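Local coordinates for protein sialidase B (Streptococcus pneumoniae serotype 4, PDB 4XJW) that cleaves terminal sialic acids joined by alpha-2,3, alpha-2,6 or alpha-2,8 linkages from oligosaccharides, glycoproteins and glycolipids, acting as an intramolecular trans-sialidase, at residues 261-266 with 382-387; 236-241 with 285-290; 18-23 with 145-150. The protein carries 1 engineered substitution. All blocks are in the same frame, centred on the assembly; numbering follows the deposited sequence.

Interaction 1: 261-266 with 382-387; sequences NDYEEQ and EQYSVD
Tyr384 sets its CB squarely over the Tyr263 ring, 3.4 Å from the centroid, in a CH-pi contact that forms the dense, buried side of this interface. The two phenol rings run nearly parallel, with planes 17° apart, but they are slid so far along each other that they scarcely overlap; the closest ring carbons are Tyr263 CE1 and Tyr384 CD1, at 3.5 Å. Val386 CG1 closes in at the rim of the Tyr263 ring, lying in its plane 3.9 Å from CE2. Beside the rings, the loop backbone is bridged to the strand at a single point: Tyr384 N donates to Asp262 O, and Glu264 N returns a bond to Tyr384 O. Asp262 O also takes a hydrogen from a water that donates to Glu382 O as well. The buried amide of Gln383 sends NE2 to Asn261 O at 2.9 Å, while Asn398 bonds its OE1.

The side of Glu264, Gln266 and Ser385 is polar and partly open to solvent. Gln266 reaches across with its primary amide as if it were another peptide group, Val386 N donating to OE1 at 2.7 Å and NE2 donating to Val386 O at 2.8 Å. Glu264 has CG anti to the backbone N (chi1 179°), and its extended chain carries the carboxylate out. Ser385 OG meets Glu264 OE1 at 2.6 Å, on its anti side, somewhat out of the carboxylate plane.

The strand involved, 377-387, belongs to the antiparallel sheet inserted in the catalytic domain between strands 301-308 and 420-426. Strand 394-398 pairs with it and supplies Glu395, which bonds Tyr263 OH, and His397, which stacks on Tyr384; the Tyr384 hydroxyl bonds Asp410. The loop, which follows strand 255-256 of the first propeller sheet, packs against the inserted sheet.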
loop_
_atom_site.group_PDB
_atom_site.type_symbol
_atom_site.label_atom_id
_atom_site.label_comp_id
_atom_site.label_asym_id
_atom_site.label_seq_id
_atom_site.Cartn_x
_atom_site.Cartn_y
_atom_site.Cartn_z
ATOM N N ASN A 261 -19.157 8.530 1.191
ATOM C CA ASN A 261 -20.167 7.591 0.718
ATOM C C ASN A 261 -20.802 7.981 -0.605
ATOM O O ASN A 261 -21.826 7.405 -1.009
ATOM C CB ASN A 261 -21.233 7.373 1.789
ATOM C CG ASN A 261 -20.703 6.576 2.967
ATOM O OD1 ASN A 261 -20.023 5.562 2.786
ATOM N ND2 ASN A 261 -20.983 7.041 4.170
ATOM N N ASP A 262 -20.178 8.935 -1.290
ATOM C CA ASP A 262 -20.646 9.335 -2.607
ATOM C C ASP A 262 -20.502 8.207 -3.637
ATOM O O ASP A 262 -21.288 8.124 -4.585
ATOM C CB ASP A 262 -19.966 10.633 -3.086
ATOM C CG ASP A 262 -18.438 10.621 -2.941
ATOM O OD1 ASP A 262 -17.912 10.091 -1.935
ATOM O OD2 ASP A 262 -17.766 11.199 -3.826
ATOM N N TYR A 263 -19.504 7.348 -3.448
ATOM C CA TYR A 263 -19.368 6.127 -4.232
ATOM C C TYR A 263 -19.438 4.896 -3.334
ATOM O O TYR A 263 -18.965 4.928 -2.192
ATOM C CB TYR A 263 -18.048 6.131 -4.998
ATOM C CG TYR A 263 -18.093 6.906 -6.291
ATOM C CD1 TYR A 263 -18.389 8.266 -6.296
ATOM C CD2 TYR A 263 -17.842 6.284 -7.497
ATOM C CE1 TYR A 263 -18.428 8.995 -7.474
ATOM C CE2 TYR A 263 -17.869 7.008 -8.702
ATOM C CZ TYR A 263 -18.170 8.361 -8.673
ATOM O OH TYR A 263 -18.221 9.089 -9.842
ATOM N N GLU A 264 -20.044 3.826 -3.854
ATOM C CA GLU A 264 -20.145 2.547 -3.150
ATOM C C GLU A 264 -18.764 1.949 -2.854
ATOM O O GLU A 264 -17.834 2.098 -3.640
ATOM C CB GLU A 264 -20.982 1.563 -3.984
ATOM C CG GLU A 264 -21.158 0.166 -3.376
ATOM C CD GLU A 264 -21.695 -0.866 -4.367
ATOM O OE1 GLU A 264 -21.740 -0.587 -5.583
ATOM O OE2 GLU A 264 -22.071 -1.968 -3.922
ATOM N N GLU A 265 -18.635 1.273 -1.717
ATOM C CA GLU A 265 -17.428 0.509 -1.428
ATOM C C GLU A 265 -17.483 -0.802 -2.208
ATOM O O GLU A 265 -18.163 -1.751 -1.792
ATOM C CB GLU A 265 -17.322 0.237 0.075
ATOM C CG GLU A 265 -17.157 1.497 0.925
ATOM C CD GLU A 265 -17.886 1.392 2.263
ATOM O OE1 GLU A 265 -18.318 0.274 2.628
ATOM O OE2 GLU A 265 -18.028 2.426 2.942
ATOM N N GLN A 266 -16.788 -0.854 -3.341
ATOM C CA GLN A 266 -16.834 -2.016 -4.220
ATOM C C GLN A 266 -15.493 -2.715 -4.293
ATOM O O GLN A 266 -14.460 -2.064 -4.472
ATOM C CB GLN A 266 -17.183 -1.594 -5.644
ATOM C CG GLN A 266 -18.632 -1.313 -5.912
ATOM C CD GLN A 266 -18.824 -0.740 -7.296
ATOM O OE1 GLN A 266 -18.811 0.471 -7.476
ATOM N NE2 GLN A 266 -18.984 -1.612 -8.287
ATOM N N GLU A 382 -27.677 10.940 -4.919
ATOM C CA GLU A 382 -27.692 9.535 -5.325
ATOM C C GLU A 382 -26.259 9.031 -5.450
ATOM O O GLU A 382 -25.406 9.693 -6.044
ATOM C CB GLU A 382 -28.440 9.346 -6.644
ATOM C CG GLU A 382 -28.662 7.883 -7.020
ATOM C CD GLU A 382 -29.475 7.729 -8.295
ATOM O OE1 GLU A 382 -29.927 8.760 -8.836
ATOM O OE2 GLU A 382 -29.643 6.582 -8.756
ATOM N N GLN A 383 -26.001 7.867 -4.859
ATOM C CA GLN A 383 -24.671 7.261 -4.858
ATOM C C GLN A 383 -24.279 6.730 -6.246
ATOM O O GLN A 383 -25.143 6.409 -7.068
ATOM C CB GLN A 383 -24.638 6.139 -3.816
ATOM C CG GLN A 383 -23.245 5.579 -3.500
ATOM C CD GLN A 383 -23.293 4.418 -2.519
ATOM O OE1 GLN A 383 -23.768 3.332 -2.851
ATOM N NE2 GLN A 383 -22.802 4.645 -1.306
ATOM N N TYR A 384 -22.972 6.659 -6.508
ATOM C CA TYR A 384 -22.448 6.072 -7.737
ATOM C C TYR A 384 -21.826 4.707 -7.481
ATOM O O TYR A 384 -21.333 4.436 -6.384
ATOM C CB TYR A 384 -21.357 6.954 -8.336
ATOM C CG TYR A 384 -21.817 8.291 -8.871
ATOM C CD1 TYR A 384 -21.908 9.400 -8.037
ATOM C CD2 TYR A 384 -22.120 8.455 -10.220
ATOM C CE1 TYR A 384 -22.308 10.634 -8.527
ATOM C CE2 TYR A 384 -22.519 9.681 -10.714
ATOM C CZ TYR A 384 -22.610 10.766 -9.868
ATOM O OH TYR A 384 -23.008 11.992 -10.360
ATOM N N SER A 385 -21.832 3.872 -8.515
ATOM C CA SER A 385 -21.088 2.619 -8.531
ATOM C C SER A 385 -20.253 2.610 -9.806
ATOM O O SER A 385 -20.544 3.353 -10.740
ATOM C CB SER A 385 -22.038 1.429 -8.532
ATOM O OG SER A 385 -22.609 1.204 -7.255
ATOM N N VAL A 386 -19.223 1.772 -9.856
ATOM C CA VAL A 386 -18.390 1.671 -11.052
ATOM C C VAL A 386 -18.409 0.269 -11.653
ATOM O O VAL A 386 -18.591 -0.714 -10.948
ATOM C CB VAL A 386 -16.937 2.118 -10.785
ATOM C CG1 VAL A 386 -16.913 3.498 -10.186
ATOM C CG2 VAL A 386 -16.215 1.124 -9.889
ATOM N N ASP A 387 -18.213 0.176 -12.964
ATOM C CA ASP A 387 -18.110 -1.129 -13.614
ATOM C C ASP A 387 -17.349 -1.019 -14.932
ATOM O O ASP A 387 -17.171 0.075 -15.478
ATOM C CB ASP A 387 -19.495 -1.729 -13.874
ATOM C CG ASP A 387 -20.220 -1.044 -15.017
ATOM O OD1 ASP A 387 -20.012 -1.449 -16.183
ATOM O OD2 ASP A 387 -20.992 -0.100 -14.749
HETATM O O HOH W 1 -22.916 10.613 -4.967
#

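Interaction 2: 236-241 with 285-290; sequences KINIAT and ASFIDS
Ile239 turns CG1 anti to its carbonyl carbon (chi1 -54°), which puts CG1 against Phe287 CB; a chi2 of -56° then brings CD1 to the same atom, while CG2, anti to the backbone N, meets Ser290. This is packing between two adjoining sheets of the sialidase beta-propeller: strand 237-241 is part of the four-stranded sheet beginning with strand 205-213, and strand 286-290 part of the next one along the chain. Their axes come within 4.9 Å but are splayed by 57°, too far for regular pairing.

Only one backbone hydrogen bond crosses, from Phe287 N to Ile237 O at 3.0 Å, with the donor above the carbonyl plane. The strands then diverge, and side chains take over. Ile239 CG1 lies 3.6 Å from Phe287 CB, the two side chains crossing at about a right angle, and Ile239 CG2 is 3.8 Å from Ser290 CB. Towards the N-terminal end, Ser286 CB approaches Ile237 N at 3.6 Å. The Phe287 ring itself is held largely by others, stacked on Phe260 and met edge-to-face by Phe436; the hydroxyls of Ser286 and Ser290 bond those of Ser233 and Ser222.

The contact lies beside the probable catalytic centre. Between nearest side-chain atoms, Ile288 is about 4 Å from Asp232, the probable proton acceptor, and Asp289 about 5 Å from the predicted catalytic Glu503. Asp289 also lies beside a bound dimethyl sulfoxide, probably from the cryoprotectant.

Two buried polar atoms, Ile237 N and Phe287 O, have no hydrogen-bonding partner in the model. Phe287 O faces hydrocarbon, with Ile237 CG2 3.1 Å from it, a tight contact.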
loop_
_atom_site.group_PDB
_atom_site.type_symbol
_atom_site.label_atom_id
_atom_site.label_comp_id
_atom_site.label_asym_id
_atom_site.label_seq_id
_atom_site.Cartn_x
_atom_site.Cartn_y
_atom_site.Cartn_z
ATOM N N LYS A 236 -11.528 6.678 -5.564
ATOM C CA LYS A 236 -12.212 6.445 -4.295
ATOM C C LYS A 236 -11.206 5.778 -3.374
ATOM O O LYS A 236 -10.685 4.685 -3.663
ATOM C CB LYS A 236 -13.465 5.572 -4.412
ATOM C CG LYS A 236 -14.108 5.376 -3.030
ATOM C CD LYS A 236 -15.292 4.412 -3.027
ATOM C CE LYS A 236 -15.746 4.169 -1.586
ATOM N NZ LYS A 236 -16.108 5.441 -0.881
ATOM N N ILE A 237 -10.903 6.467 -2.281
ATOM C CA ILE A 237 -10.017 5.938 -1.256
ATOM C C ILE A 237 -10.558 6.337 0.108
ATOM O O ILE A 237 -10.973 7.483 0.288
ATOM C CB ILE A 237 -8.589 6.518 -1.392
ATOM C CG1 ILE A 237 -8.030 6.295 -2.797
ATOM C CG2 ILE A 237 -7.676 5.942 -0.296
ATOM C CD1 ILE A 237 -6.769 7.116 -3.096
ATOM N N ASN A 238 -10.563 5.389 1.054
ATOM C CA ASN A 238 -10.907 5.663 2.452
ATOM C C ASN A 238 -9.672 5.407 3.316
ATOM O O ASN A 238 -8.758 4.721 2.882
ATOM C CB ASN A 238 -12.036 4.728 2.926
ATOM C CG ASN A 238 -13.399 5.047 2.307
ATOM O OD1 ASN A 238 -13.708 6.191 1.991
ATOM N ND2 ASN A 238 -14.232 4.017 2.163
ATOM N N ILE A 239 -9.656 5.922 4.544
ATOM C CA ILE A 239 -8.604 5.568 5.507
ATOM C C ILE A 239 -9.143 4.511 6.459
ATOM O O ILE A 239 -10.182 4.711 7.087
ATOM C CB ILE A 239 -8.131 6.783 6.323
ATOM C CG1 ILE A 239 -7.704 7.944 5.411
ATOM C CG2 ILE A 239 -6.994 6.375 7.256
ATOM C CD1 ILE A 239 -6.624 7.581 4.379
ATOM N N ALA A 240 -8.446 3.378 6.553
ATOM C CA ALA A 240 -8.872 2.278 7.422
ATOM C C ALA A 240 -7.834 2.055 8.511
ATOM O O ALA A 240 -6.664 2.421 8.352
ATOM C CB ALA A 240 -9.090 0.992 6.613
ATOM N N THR A 241 -8.270 1.459 9.617
ATOM C CA THR A 241 -7.372 1.164 10.739
ATOM C C THR A 241 -7.612 -0.231 11.300
ATOM O O THR A 241 -8.709 -0.781 11.175
ATOM C CB THR A 241 -7.474 2.198 11.906
ATOM O OG1 THR A 241 -8.796 2.203 12.446
ATOM C CG2 THR A 241 -7.180 3.614 11.446
ATOM N N ALA A 285 -14.992 11.662 -4.200
ATOM C CA ALA A 285 -14.155 12.275 -3.167
ATOM C C ALA A 285 -13.253 11.182 -2.584
ATOM O O ALA A 285 -13.537 9.986 -2.715
ATOM C CB ALA A 285 -15.027 12.910 -2.094
ATOM N N SER A 286 -12.152 11.580 -1.955
ATOM C CA SER A 286 -11.247 10.598 -1.380
ATOM C C SER A 286 -10.425 11.176 -0.238
ATOM O O SER A 286 -10.324 12.394 -0.072
ATOM C CB SER A 286 -10.322 10.008 -2.449
ATOM O OG SER A 286 -9.501 11.023 -3.032
ATOM N N PHE A 287 -9.847 10.276 0.553
ATOM C CA PHE A 287 -8.809 10.641 1.514
ATOM C C PHE A 287 -7.534 9.969 1.057
ATOM O O PHE A 287 -7.582 8.946 0.385
ATOM C CB PHE A 287 -9.153 10.166 2.924
ATOM C CG PHE A 287 -10.463 10.699 3.444
ATOM C CD1 PHE A 287 -11.647 9.997 3.222
ATOM C CD2 PHE A 287 -10.507 11.884 4.169
ATOM C CE1 PHE A 287 -12.858 10.481 3.714
ATOM C CE2 PHE A 287 -11.714 12.384 4.654
ATOM C CZ PHE A 287 -12.892 11.676 4.417
ATOM N N ILE A 288 -6.386 10.532 1.401
ATOM C CA ILE A 288 -5.139 9.919 0.957
ATOM C C ILE A 288 -4.004 10.328 1.885
ATOM O O ILE A 288 -3.967 11.469 2.324
ATOM C CB ILE A 288 -4.864 10.264 -0.532
ATOM C CG1 ILE A 288 -3.512 9.700 -0.998
ATOM C CG2 ILE A 288 -4.967 11.787 -0.763
ATOM C CD1 ILE A 288 -3.350 9.701 -2.519
ATOM N N ASP A 289 -3.116 9.378 2.208
ATOM C CA ASP A 289 -1.920 9.641 3.030
ATOM C C ASP A 289 -2.242 9.988 4.477
ATOM O O ASP A 289 -2.476 11.148 4.816
ATOM C CB ASP A 289 -1.017 10.726 2.405
ATOM C CG ASP A 289 -0.406 10.289 1.090
ATOM O OD1 ASP A 289 -0.541 9.100 0.730
ATOM O OD2 ASP A 289 0.205 11.135 0.397
ATOM N N SER A 290 -2.239 8.974 5.332
ATOM C CA SER A 290 -2.580 9.174 6.731
ATOM C C SER A 290 -1.368 9.152 7.646
ATOM O O SER A 290 -0.303 8.623 7.290
ATOM C CB SER A 290 -3.616 8.144 7.198
ATOM O OG SER A 290 -3.091 6.826 7.193
#

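Interaction 3: 18-23 with 145-150; sequences DISSLL and IDKATL
Ser20 OG is gripped twice: it accepts a hydrogen from Ala148 N across the contact, at 3.0 Å and nearly straight (165°), and donates its own to Asp18 OD1 on the syn lone pair. Asp18 OD1 also receives Ser20 N, from above the carboxylate plane, which makes an Asx turn of residues 18-20 and leads the chain into the short, weakly bonded helix 20-23. The other oxygen, Asp18 OD2, forms a salt bridge with Lys147 NZ at 3.1 Å, from the side of the carboxylate plane opposite Ser20 N. Lys147 bends at chi2 (-71°), which sends CD past Ser20 OG, 3.6 Å away. This polar side is the more exposed, and Lys147 also touches a crystal neighbour.

On the inner side Ile19 N bonds Ala148 O at 3.0 Å, and the apolar groups close over Ala148 CB, with Ile19 CG1 at 3.8 Å and Leu23 CD2 at 3.9 Å. Ile19 continues beyond them, CD1 packing 3.8 Å from Leu150 CG as the two side chains cross at about a right angle.

Asp18 and Thr149 form an antiparallel, non-hydrogen-bonded pair, adding the outermost strand 17-18 to a six-stranded sheet of the N-terminal concanavalin-like domain. Strand 147-150 is next in it and pairs with strand 46-53, with a classic beta bulge where Asp146 and Lys147 both face Ser53. Leu23 and Leu150 reach strand 166-173 of the other sheet.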
loop_
_atom_site.group_PDB
_atom_site.type_symbol
_atom_site.label_atom_id
_atom_site.label_comp_id
_atom_site.label_asym_id
_atom_site.label_seq_id
_atom_site.Cartn_x
_atom_site.Cartn_y
_atom_site.Cartn_z
ATOM N N ASP A 18 13.973 -35.036 -14.807
ATOM C CA ASP A 18 12.882 -35.732 -15.478
ATOM C C ASP A 18 12.082 -36.513 -14.448
ATOM O O ASP A 18 12.648 -37.312 -13.700
ATOM C CB ASP A 18 13.455 -36.707 -16.522
ATOM C CG ASP A 18 12.412 -37.183 -17.525
ATOM O OD1 ASP A 18 11.222 -36.863 -17.348
ATOM O OD2 ASP A 18 12.786 -37.887 -18.493
ATOM N N ILE A 19 10.772 -36.272 -14.392
ATOM C CA ILE A 19 9.880 -37.048 -13.530
ATOM C C ILE A 19 8.761 -37.699 -14.349
ATOM O O ILE A 19 7.686 -38.016 -13.828
ATOM C CB ILE A 19 9.285 -36.190 -12.374
ATOM C CG1 ILE A 19 8.483 -35.006 -12.935
ATOM C CG2 ILE A 19 10.386 -35.693 -11.448
ATOM C CD1 ILE A 19 7.859 -34.123 -11.857
ATOM N N SER A 20 9.032 -37.904 -15.637
ATOM C CA SER A 20 8.047 -38.438 -16.576
ATOM C C SER A 20 7.444 -39.778 -16.153
ATOM O O SER A 20 6.225 -39.944 -16.168
ATOM C CB SER A 20 8.649 -38.563 -17.977
ATOM O OG SER A 20 9.016 -37.301 -18.491
ATOM N N SER A 21 8.296 -40.727 -15.777
ATOM C CA SER A 21 7.835 -42.071 -15.447
ATOM C C SER A 21 6.933 -42.084 -14.213
ATOM O O SER A 21 6.080 -42.962 -14.063
ATOM C CB SER A 21 9.022 -43.011 -15.232
ATOM O OG SER A 21 9.833 -42.575 -14.161
ATOM N N LEU A 22 7.125 -41.099 -13.340
ATOM C CA LEU A 22 6.405 -41.034 -12.073
ATOM C C LEU A 22 5.062 -40.317 -12.190
ATOM O O LEU A 22 4.274 -40.304 -11.245
ATOM C CB LEU A 22 7.273 -40.339 -11.027
ATOM C CG LEU A 22 8.555 -41.079 -10.670
ATOM C CD1 LEU A 22 9.472 -40.198 -9.829
ATOM C CD2 LEU A 22 8.215 -42.371 -9.944
ATOM N N LEU A 23 4.795 -39.729 -13.353
ATOM C CA LEU A 23 3.705 -38.766 -13.458
ATOM C C LEU A 23 2.801 -38.937 -14.686
ATOM O O LEU A 23 1.579 -38.890 -14.569
ATOM C CB LEU A 23 4.286 -37.342 -13.392
ATOM C CG LEU A 23 3.352 -36.136 -13.307
ATOM C CD1 LEU A 23 2.237 -36.399 -12.316
ATOM C CD2 LEU A 23 4.138 -34.896 -12.910
ATOM N N ILE A 145 1.963 -34.529 -25.315
ATOM C CA ILE A 145 2.762 -34.436 -24.096
ATOM C C ILE A 145 3.467 -35.768 -23.824
ATOM O O ILE A 145 2.839 -36.828 -23.882
ATOM C CB ILE A 145 1.913 -34.018 -22.869
ATOM C CG1 ILE A 145 1.818 -32.492 -22.785
ATOM C CG2 ILE A 145 2.530 -34.536 -21.586
ATOM C CD1 ILE A 145 0.997 -32.015 -21.605
ATOM N N ASP A 146 4.773 -35.704 -23.577
ATOM C CA ASP A 146 5.571 -36.897 -23.314
ATOM C C ASP A 146 6.673 -36.679 -22.279
ATOM O O ASP A 146 7.483 -37.571 -22.030
ATOM C CB ASP A 146 6.169 -37.459 -24.619
ATOM C CG ASP A 146 7.058 -36.459 -25.361
ATOM O OD1 ASP A 146 7.619 -35.527 -24.744
ATOM O OD2 ASP A 146 7.213 -36.624 -26.593
ATOM N N LYS A 147 6.697 -35.500 -21.662
ATOM C CA LYS A 147 7.729 -35.183 -20.679
ATOM C C LYS A 147 7.167 -34.370 -19.527
ATOM O O LYS A 147 6.405 -33.428 -19.749
ATOM C CB LYS A 147 8.843 -34.369 -21.319
ATOM C CG LYS A 147 9.751 -35.142 -22.238
ATOM C CD LYS A 147 10.635 -36.093 -21.462
ATOM C CE LYS A 147 11.747 -36.630 -22.353
ATOM N NZ LYS A 147 12.619 -37.581 -21.614
ATOM N N ALA A 148 7.546 -34.745 -18.305
ATOM C CA ALA A 148 7.270 -33.942 -17.114
ATOM C C ALA A 148 8.613 -33.561 -16.505
ATOM O O ALA A 148 9.476 -34.422 -16.306
ATOM C CB ALA A 148 6.425 -34.723 -16.123
ATOM N N THR A 149 8.804 -32.278 -16.218
ATOM C CA THR A 149 10.125 -31.775 -15.887
ATOM C C THR A 149 10.103 -30.839 -14.685
ATOM O O THR A 149 9.167 -30.053 -14.518
ATOM C CB THR A 149 10.711 -31.015 -17.085
ATOM O OG1 THR A 149 10.543 -31.800 -18.270
ATOM C CG2 THR A 149 12.194 -30.723 -16.884
ATOM N N LEU A 150 11.131 -30.936 -13.844
ATOM C CA LEU A 150 11.365 -29.928 -12.809
ATOM C C LEU A 150 12.572 -29.062 -13.161
ATOM O O LEU A 150 13.599 -29.571 -13.615
ATOM C CB LEU A 150 11.592 -30.592 -11.456
ATOM C CG LEU A 150 10.472 -31.502 -10.985
ATOM C CD1 LEU A 150 10.859 -32.163 -9.672
ATOM C CD2 LEU A 150 9.176 -30.702 -10.837
#

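In the fold
Interactions 1 and 2 belong to the catalytic part of the chain and lie side by side, their centres 15 Å apart, whereas interaction 3 sits in the N-terminal domain, its centre about 50 Å from the centres of both, with no touching atoms. Along the sequence interaction 3 closes first; the segments of the other two then alternate, 236-241, 261-266, 285-290 and 382-387. They meet directly where Asp262 OD2 probably accepts a hydrogen bond from Ala285 N at 2.8 Å. The interlaced pair therefore links two neighbouring propeller sheets, near the probable catalytic residues, to the inserted sheet that packs against the loop, while interaction 3 completes an edge of a separate lectin-like sandwich.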